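Dehydroascorbate reductase (Chlamydomonas reinhardtii, PDB 5XFT) probably catalyses the glutathione-dependent reduction of L-dehydroascorbate to L-ascorbate, yielding glutathione disulfide, as a member of the GST superfamily. Local coordinates at residues E98-L103 / Q128-M132. Numbering follows the deposited sequence.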
loop_
_atom_site.group_PDB
_atom_site.type_symbol
_atom_site.label_atom_id
_atom_site.label_comp_id
_atom_site.label_asym_id
_atom_site.label_seq_id
_atom_site.Cartn_x
_atom_site.Cartn_y
_atom_site.Cartn_z
ATOM N N GLU A 98 -6.324 1.291 -15.453
ATOM C CA GLU A 98 -5.140 0.672 -16.044
ATOM C C GLU A 98 -3.838 1.240 -15.492
ATOM O O GLU A 98 -2.783 0.619 -15.669
ATOM C CB GLU A 98 -5.164 0.839 -17.563
ATOM C CG GLU A 98 -4.910 2.267 -18.016
ATOM C CD GLU A 98 -4.876 2.417 -19.524
ATOM O OE1 GLU A 98 -3.869 2.945 -20.046
ATOM O OE2 GLU A 98 -5.856 2.013 -20.186
ATOM N N ILE A 99 -3.887 2.385 -14.822
ATOM C CA ILE A 99 -2.685 3.093 -14.398
ATOM C C ILE A 99 -2.197 2.526 -13.071
ATOM O O ILE A 99 -2.970 2.391 -12.114
ATOM C CB ILE A 99 -2.955 4.602 -14.298
ATOM C CG1 ILE A 99 -3.237 5.159 -15.697
ATOM C CG2 ILE A 99 -1.788 5.323 -13.656
ATOM C CD1 ILE A 99 -3.697 6.585 -15.707
ATOM N N GLY A 100 -0.907 2.199 -13.011
ATOM C CA GLY A 100 -0.367 1.512 -11.861
ATOM C C GLY A 100 -0.818 0.081 -11.733
ATOM O O GLY A 100 -0.496 -0.569 -10.735
ATOM N N ALA A 101 -1.548 -0.438 -12.723
ATOM C CA ALA A 101 -2.103 -1.778 -12.607
ATOM C C ALA A 101 -1.031 -2.859 -12.603
ATOM O O ALA A 101 -1.285 -3.956 -12.100
ATOM C CB ALA A 101 -3.098 -2.041 -13.740
ATOM N N LYS A 102 0.153 -2.588 -13.154
ATOM C CA LYS A 102 1.226 -3.575 -13.186
ATOM C C LYS A 102 2.508 -3.051 -12.552
ATOM O O LYS A 102 3.580 -3.626 -12.765
ATOM C CB LYS A 102 1.503 -4.034 -14.615
ATOM C CG LYS A 102 0.278 -4.224 -15.488
ATOM C CD LYS A 102 0.713 -4.634 -16.882
ATOM C CE LYS A 102 -0.388 -4.456 -17.910
ATOM N NZ LYS A 102 0.154 -4.640 -19.288
ATOM N N LEU A 103 2.423 -1.960 -11.788
ATOM C CA LEU A 103 3.584 -1.469 -11.054
ATOM C C LEU A 103 4.157 -2.564 -10.157
ATOM O O LEU A 103 5.316 -2.981 -10.309
ATOM C CB LEU A 103 3.176 -0.245 -10.236
ATOM C CG LEU A 103 4.133 0.299 -9.183
ATOM C CD1 LEU A 103 5.404 0.786 -9.845
ATOM C CD2 LEU A 103 3.471 1.423 -8.399
ATOM N N GLN A 128 4.829 1.847 -16.571
ATOM C CA GLN A 128 3.902 2.118 -15.474
ATOM C C GLN A 128 4.238 3.434 -14.780
ATOM O O GLN A 128 3.371 4.306 -14.608
ATOM C CB GLN A 128 3.928 0.958 -14.476
ATOM C CG GLN A 128 3.482 -0.368 -15.059
ATOM C CD GLN A 128 1.982 -0.457 -15.222
ATOM O OE1 GLN A 128 1.228 -0.081 -14.326
ATOM N NE2 GLN A 128 1.537 -0.965 -16.364
ATOM N N LEU A 129 5.501 3.593 -14.372
ATOM C CA LEU A 129 5.924 4.825 -13.716
ATOM C C LEU A 129 5.718 6.032 -14.620
ATOM O O LEU A 129 5.472 7.145 -14.138
ATOM C CB LEU A 129 7.389 4.721 -13.302
ATOM C CG LEU A 129 7.728 3.676 -12.246
ATOM C CD1 LEU A 129 9.226 3.658 -11.999
ATOM C CD2 LEU A 129 6.978 3.986 -10.968
ATOM N N ALA A 130 5.829 5.834 -15.935
ATOM C CA ALA A 130 5.567 6.921 -16.869
ATOM C C ALA A 130 4.096 7.317 -16.840
ATOM O O ALA A 130 3.765 8.505 -16.774
ATOM C CB ALA A 130 5.993 6.518 -18.279
ATOM N N GLY A 131 3.197 6.333 -16.896
ATOM C CA GLY A 131 1.775 6.601 -16.778
ATOM C C GLY A 131 1.425 7.402 -15.540
ATOM O O GLY A 131 0.786 8.458 -15.632
ATOM N N MET A 132 1.861 6.913 -14.372
ATOM C CA MET A 132 1.579 7.626 -13.128
ATOM C C MET A 132 2.156 9.035 -13.157
ATOM O O MET A 132 1.492 10.002 -12.760
ATOM C CB MET A 132 2.144 6.850 -11.937
ATOM C CG MET A 132 1.564 5.458 -11.774
ATOM S SD MET A 132 2.522 4.448 -10.632
ATOM C CE MET A 132 2.431 5.430 -9.137
HETATM O O HOH W 1 0.887 3.593 -14.932
#
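Residues 98-103 form a turn that leads into helix 103-112, and they lie against one face of helix 118-138 at residues 128-132. Both belong to the all-helical C-terminal half of the glutathione S-transferase fold. Glu98 to Ala101 make a type II beta turn. Its third position is Gly100, whose phi/psi of 70/6° is a conformation that favours glycine, and the closing bond from Ala101 N to Glu98 O is weak at 3.4 Å. The backbones come close where the Gly100 and Gln128 CA atoms are 5.6 Å apart and those of Ile99 and Gly131 6.2 Å.

Gln128 is the main polar link. Its CB points toward the turn, and its OE1 accepts a hydrogen bond from Lys102 N (3.0 Å, N-H...O angle 161°), the backbone amide of the N-cap residue. OE1 is also 3.2 Å from Ala101 N, but the poor angle rules out a second bond there.

Apolar packing continues inward. Ile99 CG2 meets Met132 CG at 3.8 Å, while Leu103, in the first turn of its helix, puts CD1 3.7 Å from Leu129 CD2 and CD2 3.9 Å from Met132 SD. Leu158 and Leu162 of helix 153-173 and Leu184 of helix 182-193 extend this layer around Leu129 and Met132, so the contact ties the start of helix 103-112 into the helical bundle. A water completes the polar side, accepting from Gly100 N at 3.0 Å and donating to Gln128 O at 2.6 Å.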